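Local coordinates for protein LbaCas13a H328A (C2c2) (Lachnospiraceae bacterium NK4A179, PDB 5WLH) that binds a CRISPR guide RNA as a Cas13a effector and, directed by it, cleaves RNA, probably through its paired HEPN nuclease motifs, at residues D663-S677 with Y722-N734. Residues are numbered along the deposited sequence; the frame is centred on the assembly and turned at random. Where two conformers were deposited one is given.
Sequences DLYKDNVERASQVPS and YMFKEIYYNAFLN. With nucleotides of chain B.
The guanidinium of Arg-671 lies flat over one face of the Tyr-729 ring, planes 5° apart, in a cation-pi stack with CZ of Arg-671 3.8 Å from the Tyr-729 ring centroid. Stacking leaves the guanidinium edge to RNA: Arg-671 NH1 donates to OP1 of both A34 and U35 of chain B, and Arg-671 NH2 reaches OP2 of U35 of chain B almost straight, at 179°. Tyr-729 OH donates a hydrogen bond to OP2 of A34 of chain B at 2.6 Å, while CD2 of Tyr-728 sits over the opposite face of the Tyr-729 ring. With an alanine in place of Tyr-729, the Arg-671 guanidinium would probably lose the face that holds it flat, leaving it held mainly by its phosphate bonds, and the A34 phosphate would lose a donor.

Successive phosphates of the bound pre-crRNA are met in this way where the loop after helix 654-665 runs along helix 709-732. Ser-677 N, at the N-cap of the next helix, holds OP1 of G33 of chain B at 2.7 Å, and Lys-725 NZ, salt-bridged to Glu-726 OE1, donates to OP2 of U35 of chain B.

Further hydrogen bonds reach helix 709-732 from both the loop and helix 654-665. Tyr-728 OH donates to Pro-676 O at 2.7 Å, tilted somewhat out of the carbonyl plane. Tyr-665 OH gives a very short bond, 2.5 Å, to Glu-726 OE2, whose carboxylate is brought round by a bend at chi2 (-68°). Water bridges Arg-671 NE to Asn-730 OD1.

Apolar contacts add to these. Leu-664 is a knob among Glu-726, Ile-727, Asn-730 and Ala-731, its CD2 3.7 Å from Ala-731 CB; Val-675 CG1 meets Leu-733 CD2 at 3.7 Å.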
loop_
_atom_site.group_PDB
_atom_site.type_symbol
_atom_site.label_atom_id
_atom_site.label_comp_id
_atom_site.label_asym_id
_atom_site.label_seq_id
_atom_site.Cartn_x
_atom_site.Cartn_y
_atom_site.Cartn_z
ATOM N N ASP A 663 28.209 3.352 -25.043
ATOM C CA ASP A 663 27.981 2.147 -24.245
ATOM C C ASP A 663 26.659 2.218 -23.491
ATOM O O ASP A 663 25.909 1.236 -23.448
ATOM C CB ASP A 663 29.108 1.954 -23.238
ATOM C CG ASP A 663 30.405 1.507 -23.876
ATOM O OD1 ASP A 663 30.426 1.186 -25.090
ATOM O OD2 ASP A 663 31.408 1.486 -23.138
ATOM N N LEU A 664 26.362 3.366 -22.881
ATOM C CA LEU A 664 25.200 3.456 -22.004
ATOM C C LEU A 664 23.890 3.536 -22.775
ATOM O O LEU A 664 22.876 3.002 -22.315
ATOM C CB LEU A 664 25.323 4.666 -21.076
ATOM C CG LEU A 664 26.491 4.627 -20.074
ATOM C CD1 LEU A 664 26.351 5.721 -19.038
ATOM C CD2 LEU A 664 26.620 3.258 -19.392
ATOM N N TYR A 665 23.883 4.175 -23.945
ATOM C CA TYR A 665 22.630 4.572 -24.565
ATOM C C TYR A 665 22.387 3.947 -25.933
ATOM O O TYR A 665 21.366 4.258 -26.561
ATOM C CB TYR A 665 22.570 6.099 -24.645
ATOM C CG TYR A 665 22.773 6.726 -23.279
ATOM C CD1 TYR A 665 22.066 6.256 -22.173
ATOM C CD2 TYR A 665 23.677 7.763 -23.084
ATOM C CE1 TYR A 665 22.256 6.809 -20.915
ATOM C CE2 TYR A 665 23.877 8.317 -21.823
ATOM C CZ TYR A 665 23.161 7.842 -20.749
ATOM O OH TYR A 665 23.354 8.387 -19.494
ATOM N N LYS A 666 23.273 3.055 -26.387
ATOM C CA LYS A 666 23.081 2.387 -27.675
ATOM C C LYS A 666 21.832 1.522 -27.675
ATOM O O LYS A 666 21.188 1.363 -28.721
ATOM C CB LYS A 666 24.306 1.534 -28.026
ATOM C CG LYS A 666 24.579 0.381 -27.065
ATOM C CD LYS A 666 25.886 -0.347 -27.372
ATOM C CE LYS A 666 26.340 -1.204 -26.187
ATOM N NZ LYS A 666 27.591 -1.967 -26.471
ATOM N N ASP A 667 21.485 0.936 -26.529
ATOM C CA ASP A 667 20.288 0.120 -26.402
ATOM C C ASP A 667 19.447 0.652 -25.261
ATOM O O ASP A 667 19.981 1.064 -24.229
ATOM C CB ASP A 667 20.627 -1.351 -26.147
ATOM C CG ASP A 667 21.575 -1.912 -27.183
ATOM O OD1 ASP A 667 21.338 -1.670 -28.386
ATOM O OD2 ASP A 667 22.550 -2.581 -26.793
ATOM N N ASN A 668 18.132 0.657 -25.454
ATOM C CA ASN A 668 17.247 0.986 -24.344
ATOM C C ASN A 668 17.380 -0.090 -23.275
ATOM O O ASN A 668 17.422 -1.284 -23.581
ATOM C CB ASN A 668 15.805 1.100 -24.832
ATOM C CG ASN A 668 15.560 2.388 -25.599
ATOM O OD1 ASN A 668 16.261 3.385 -25.396
ATOM N ND2 ASN A 668 14.570 2.375 -26.484
ATOM N N VAL A 669 17.479 0.339 -22.020
ATOM C CA VAL A 669 17.711 -0.551 -20.888
ATOM C C VAL A 669 16.414 -0.668 -20.095
ATOM O O VAL A 669 15.840 0.347 -19.684
ATOM C CB VAL A 669 18.858 -0.038 -20.003
ATOM C CG1 VAL A 669 19.059 -0.954 -18.809
ATOM C CG2 VAL A 669 20.141 0.089 -20.830
ATOM N N GLU A 670 15.933 -1.896 -19.931
ATOM C CA GLU A 670 14.783 -2.189 -19.080
ATOM C C GLU A 670 15.292 -2.546 -17.689
ATOM O O GLU A 670 15.914 -3.595 -17.501
ATOM C CB GLU A 670 13.973 -3.336 -19.669
ATOM C CG GLU A 670 12.660 -3.598 -18.976
ATOM C CD GLU A 670 11.808 -4.568 -19.772
ATOM O OE1 GLU A 670 12.313 -5.055 -20.806
ATOM O OE2 GLU A 670 10.649 -4.840 -19.381
ATOM N N ARG A 671 15.047 -1.675 -16.719
ATOM C CA ARG A 671 15.513 -1.928 -15.371
ATOM C C ARG A 671 14.647 -2.949 -14.660
ATOM O O ARG A 671 13.422 -2.957 -14.807
ATOM C CB ARG A 671 15.519 -0.646 -14.562
ATOM C CG ARG A 671 16.630 0.253 -14.945
ATOM C CD ARG A 671 16.670 1.388 -13.979
ATOM N NE ARG A 671 17.258 2.550 -14.608
ATOM C CZ ARG A 671 17.295 3.741 -14.037
ATOM N NH1 ARG A 671 16.794 3.888 -12.811
ATOM N NH2 ARG A 671 17.836 4.766 -14.683
ATOM N N ALA A 672 15.292 -3.766 -13.836
ATOM C CA ALA A 672 14.598 -4.753 -13.031
ATOM C C ALA A 672 14.282 -4.169 -11.666
ATOM O O ALA A 672 15.056 -3.378 -11.111
ATOM C CB ALA A 672 15.440 -6.021 -12.875
ATOM N N SER A 673 13.134 -4.555 -11.127
ATOM C CA SER A 673 12.795 -4.087 -9.801
ATOM C C SER A 673 13.593 -4.849 -8.740
ATOM O O SER A 673 14.241 -5.876 -9.011
ATOM C CB SER A 673 11.302 -4.266 -9.539
ATOM O OG SER A 673 11.065 -5.634 -9.444
ATOM N N GLN A 674 13.519 -4.334 -7.510
ATOM C CA GLN A 674 14.129 -4.947 -6.327
ATOM C C GLN A 674 15.608 -5.248 -6.557
ATOM O O GLN A 674 16.128 -6.282 -6.138
ATOM C CB GLN A 674 13.369 -6.199 -5.881
ATOM C CG GLN A 674 12.011 -5.926 -5.202
ATOM C CD GLN A 674 12.105 -5.588 -3.708
ATOM O OE1 GLN A 674 13.188 -5.545 -3.128
ATOM N NE2 GLN A 674 10.952 -5.355 -3.082
ATOM N N VAL A 675 16.272 -4.351 -7.266
ATOM C CA VAL A 675 17.717 -4.171 -7.179
ATOM C C VAL A 675 17.974 -2.909 -6.362
ATOM O O VAL A 675 17.338 -1.881 -6.634
ATOM C CB VAL A 675 18.346 -4.069 -8.568
ATOM C CG1 VAL A 675 19.839 -3.806 -8.444
ATOM C CG2 VAL A 675 18.087 -5.350 -9.364
ATOM N N PRO A 676 18.856 -2.938 -5.362
ATOM C CA PRO A 676 19.129 -1.722 -4.589
ATOM C C PRO A 676 19.442 -0.538 -5.487
ATOM O O PRO A 676 20.162 -0.662 -6.484
ATOM C CB PRO A 676 20.342 -2.114 -3.735
ATOM C CG PRO A 676 20.206 -3.559 -3.550
ATOM C CD PRO A 676 19.601 -4.097 -4.842
ATOM N N SER A 677 18.889 0.619 -5.133
ATOM C CA SER A 677 19.097 1.809 -5.941
ATOM C C SER A 677 20.564 2.206 -5.888
ATOM O O SER A 677 21.263 1.909 -4.921
ATOM C CB SER A 677 18.249 2.969 -5.436
ATOM O OG SER A 677 18.785 3.470 -4.217
ATOM N N TYR A 722 26.714 11.413 -10.828
ATOM C CA TYR A 722 25.781 11.224 -11.936
ATOM C C TYR A 722 26.311 10.186 -12.911
ATOM O O TYR A 722 25.585 9.276 -13.317
ATOM C CB TYR A 722 25.511 12.543 -12.665
ATOM C CG TYR A 722 24.590 12.317 -13.846
ATOM C CD1 TYR A 722 23.231 12.095 -13.654
ATOM C CD2 TYR A 722 25.084 12.257 -15.142
ATOM C CE1 TYR A 722 22.384 11.857 -14.721
ATOM C CE2 TYR A 722 24.246 12.013 -16.220
ATOM C CZ TYR A 722 22.891 11.814 -16.001
ATOM O OH TYR A 722 22.054 11.572 -17.062
ATOM N N MET A 723 27.585 10.300 -13.296
ATOM C CA MET A 723 28.138 9.341 -14.243
ATOM C C MET A 723 28.084 7.923 -13.692
ATOM O O MET A 723 27.671 7.000 -14.393
ATOM C CB MET A 723 29.573 9.715 -14.618
ATOM C CG MET A 723 30.256 8.587 -15.347
ATOM S SD MET A 723 31.824 9.113 -16.066
ATOM C CE MET A 723 32.675 9.736 -14.645
ATOM N N PHE A 724 28.491 7.725 -12.428
ATOM C CA PHE A 724 28.405 6.396 -11.830
ATOM C C PHE A 724 26.967 5.893 -11.813
ATOM O O PHE A 724 26.710 4.708 -12.061
ATOM C CB PHE A 724 28.946 6.409 -10.401
ATOM C CG PHE A 724 30.446 6.329 -10.323
ATOM C CD1 PHE A 724 31.221 6.459 -11.469
ATOM C CD2 PHE A 724 31.076 6.126 -9.109
ATOM C CE1 PHE A 724 32.611 6.387 -11.400
ATOM C CE2 PHE A 724 32.462 6.060 -9.029
ATOM C CZ PHE A 724 33.225 6.187 -10.179
ATOM N N LYS A 725 26.019 6.787 -11.531
ATOM C CA LYS A 725 24.619 6.376 -11.503
ATOM C C LYS A 725 24.194 5.845 -12.866
ATOM O O LYS A 725 23.590 4.769 -12.969
ATOM C CB LYS A 725 23.732 7.551 -11.077
ATOM C CG LYS A 725 22.260 7.136 -10.834
ATOM C CD LYS A 725 21.373 7.426 -12.059
ATOM C CE LYS A 725 21.119 8.919 -12.224
ATOM N NZ LYS A 725 20.248 9.203 -13.416
ATOM N N GLU A 726 24.529 6.580 -13.929
ATOM C CA GLU A 726 24.177 6.124 -15.263
ATOM C C GLU A 726 24.884 4.818 -15.596
ATOM O O GLU A 726 24.293 3.929 -16.216
ATOM C CB GLU A 726 24.495 7.209 -16.287
ATOM C CG GLU A 726 23.596 8.427 -16.166
ATOM C CD GLU A 726 22.149 8.121 -16.546
ATOM O OE1 GLU A 726 21.254 8.393 -15.724
ATOM O OE2 GLU A 726 21.904 7.629 -17.669
ATOM N N ILE A 727 26.138 4.670 -15.165
ATOM C CA ILE A 727 26.848 3.416 -15.418
ATOM C C ILE A 727 26.203 2.271 -14.660
ATOM O O ILE A 727 26.059 1.159 -15.187
ATOM C CB ILE A 727 28.329 3.551 -15.036
ATOM C CG1 ILE A 727 29.008 4.582 -15.943
ATOM C CG2 ILE A 727 28.990 2.178 -15.076
ATOM C CD1 ILE A 727 30.446 4.864 -15.543
ATOM N N TYR A 728 25.821 2.523 -13.408
ATOM C CA TYR A 728 25.225 1.493 -12.570
ATOM C C TYR A 728 24.038 0.864 -13.278
ATOM O O TYR A 728 23.962 -0.359 -13.435
ATOM C CB TYR A 728 24.801 2.119 -11.235
ATOM C CG TYR A 728 24.218 1.162 -10.222
ATOM C CD1 TYR A 728 25.036 0.369 -9.441
ATOM C CD2 TYR A 728 22.840 1.062 -10.042
ATOM C CE1 TYR A 728 24.514 -0.499 -8.512
ATOM C CE2 TYR A 728 22.311 0.195 -9.109
ATOM C CZ TYR A 728 23.138 -0.573 -8.350
ATOM O OH TYR A 728 22.609 -1.427 -7.430
ATOM N N TYR A 729 23.135 1.696 -13.775
ATOM C CA TYR A 729 21.905 1.149 -14.329
ATOM C C TYR A 729 22.098 0.637 -15.751
ATOM O O TYR A 729 21.547 -0.409 -16.110
ATOM C CB TYR A 729 20.794 2.200 -14.283
ATOM C CG TYR A 729 20.354 2.508 -12.868
ATOM C CD1 TYR A 729 19.737 1.529 -12.089
ATOM C CD2 TYR A 729 20.554 3.764 -12.320
ATOM C CE1 TYR A 729 19.336 1.796 -10.785
ATOM C CE2 TYR A 729 20.155 4.043 -11.035
ATOM C CZ TYR A 729 19.542 3.053 -10.276
ATOM O OH TYR A 729 19.158 3.333 -8.989
ATOM N N ASN A 730 22.893 1.336 -16.563
ATOM C CA ASN A 730 22.888 1.096 -17.998
ATOM C C ASN A 730 24.022 0.201 -18.493
ATOM O O ASN A 730 24.002 -0.207 -19.665
ATOM C CB ASN A 730 22.919 2.436 -18.732
ATOM C CG ASN A 730 21.665 3.254 -18.479
ATOM O OD1 ASN A 730 20.624 2.979 -19.052
ATOM N ND2 ASN A 730 21.766 4.260 -17.616
ATOM N N ALA A 731 24.982 -0.138 -17.640
ATOM C CA ALA A 731 26.074 -1.012 -18.042
ATOM C C ALA A 731 26.384 -2.053 -16.976
ATOM O O ALA A 731 26.568 -3.236 -17.280
ATOM C CB ALA A 731 27.329 -0.174 -18.331
ATOM N N PHE A 732 26.434 -1.618 -15.717
ATOM C CA PHE A 732 26.945 -2.466 -14.648
ATOM C C PHE A 732 26.010 -3.631 -14.353
ATOM O O PHE A 732 26.439 -4.788 -14.307
ATOM C CB PHE A 732 27.174 -1.607 -13.401
ATOM C CG PHE A 732 27.336 -2.382 -12.127
ATOM C CD1 PHE A 732 28.499 -3.097 -11.864
ATOM C CD2 PHE A 732 26.335 -2.366 -11.167
ATOM C CE1 PHE A 732 28.648 -3.790 -10.680
ATOM C CE2 PHE A 732 26.486 -3.057 -9.981
ATOM C CZ PHE A 732 27.642 -3.768 -9.736
ATOM N N LEU A 733 24.725 -3.350 -14.137
ATOM C CA LEU A 733 23.856 -4.386 -13.588
ATOM C C LEU A 733 23.667 -5.566 -14.539
ATOM O O LEU A 733 23.475 -6.692 -14.078
ATOM C CB LEU A 733 22.496 -3.784 -13.204
ATOM C CG LEU A 733 22.458 -2.888 -11.967
ATOM C CD1 LEU A 733 21.076 -2.235 -11.853
ATOM C CD2 LEU A 733 22.805 -3.665 -10.706
ATOM N N ASN A 734 23.734 -5.347 -15.856
ATOM C CA ASN A 734 23.538 -6.419 -16.827
ATOM C C ASN A 734 24.837 -7.024 -17.334
ATOM O O ASN A 734 24.797 -7.889 -18.216
ATOM C CB ASN A 734 22.727 -5.911 -18.020
ATOM C CG ASN A 734 21.402 -5.325 -17.605
ATOM O OD1 ASN A 734 20.774 -5.795 -16.656
ATOM N ND2 ASN A 734 20.979 -4.277 -18.294
ATOM P P A B 34 15.765 2.576 -9.206
ATOM O OP1 A B 34 15.428 2.267 -10.624
ATOM O OP2 A B 34 16.961 1.938 -8.544
ATOM O "O5'" A B 34 15.861 4.126 -8.899
ATOM C "C5'" A B 34 15.004 5.058 -9.544
ATOM C "C4'" A B 34 15.611 6.440 -9.589
ATOM O "O4'" A B 34 15.526 7.070 -8.276
ATOM C "C3'" A B 34 17.092 6.489 -10.005
ATOM O "O3'" A B 34 17.306 7.589 -10.879
ATOM C "C2'" A B 34 17.810 6.770 -8.682
ATOM O "O2'" A B 34 19.044 7.444 -8.811
ATOM C "C1'" A B 34 16.781 7.628 -7.950
ATOM N N9 A B 34 16.977 7.664 -6.496
ATOM C C8 A B 34 16.918 6.677 -5.547
ATOM N N7 A B 34 17.207 7.098 -4.336
ATOM C C5 A B 34 17.496 8.444 -4.498
ATOM C C6 A B 34 17.878 9.465 -3.608
ATOM N N6 A B 34 18.057 9.297 -2.294
ATOM N N1 A B 34 18.084 10.701 -4.115
ATOM C C2 A B 34 17.917 10.893 -5.432
ATOM N N3 A B 34 17.560 10.011 -6.365
ATOM C C4 A B 34 17.358 8.799 -5.825
ATOM P P U B 35 16.790 7.550 -12.400
ATOM O OP1 U B 35 15.878 6.403 -12.609
ATOM O OP2 U B 35 17.947 7.583 -13.327
ATOM O "O5'" U B 35 16.011 8.924 -12.500
ATOM C "C5'" U B 35 15.672 9.491 -13.745
ATOM C "C4'" U B 35 15.049 10.838 -13.520
ATOM O "O4'" U B 35 13.826 10.685 -12.765
ATOM C "C3'" U B 35 15.884 11.780 -12.675
ATOM O "O3'" U B 35 16.870 12.414 -13.457
ATOM C "C2'" U B 35 14.846 12.733 -12.101
ATOM O "O2'" U B 35 14.541 13.760 -13.028
ATOM C "C1'" U B 35 13.622 11.813 -11.946
ATOM N N1 U B 35 13.467 11.358 -10.548
ATOM C C2 U B 35 12.820 12.231 -9.703
ATOM O O2 U B 35 12.364 13.297 -10.072
ATOM N N3 U B 35 12.705 11.800 -8.414
ATOM C C4 U B 35 13.187 10.621 -7.888
ATOM O O4 U B 35 13.010 10.406 -6.688
ATOM C C5 U B 35 13.857 9.772 -8.820
ATOM C C6 U B 35 13.972 10.158 -10.096
ATOM P P G B 33 15.710 0.817 -2.872
ATOM O OP1 G B 33 17.184 0.645 -3.011
ATOM O OP2 G B 33 15.175 1.883 -1.969
ATOM O "O5'" G B 33 15.094 1.087 -4.304
ATOM C "C5'" G B 33 15.354 0.207 -5.387
ATOM C "C4'" G B 33 14.475 0.556 -6.556
ATOM O "O4'" G B 33 13.076 0.310 -6.202
ATOM C "C3'" G B 33 14.546 2.024 -6.986
ATOM O "O3'" G B 33 14.472 2.107 -8.397
ATOM C "C2'" G B 33 13.263 2.603 -6.405
ATOM O "O2'" G B 33 12.785 3.775 -7.025
ATOM C "C1'" G B 33 12.320 1.431 -6.587
ATOM N N9 G B 33 11.083 1.602 -5.813
ATOM C C8 G B 33 9.808 1.601 -6.340
ATOM N N7 G B 33 8.894 1.898 -5.451
ATOM C C5 G B 33 9.610 2.156 -4.296
ATOM C C6 G B 33 9.150 2.530 -3.016
ATOM O O6 G B 33 7.985 2.708 -2.633
ATOM N N1 G B 33 10.195 2.678 -2.126
ATOM C C2 G B 33 11.524 2.487 -2.416
ATOM N N2 G B 33 12.382 2.676 -1.408
ATOM N N3 G B 33 11.970 2.139 -3.605
ATOM C C4 G B 33 10.968 1.989 -4.500
HETATM O O HOH W 1 25.879 -0.645 -21.619
HETATM O O HOH W 2 23.247 11.116 -19.307
HETATM O O HOH W 3 18.399 2.588 -17.159
#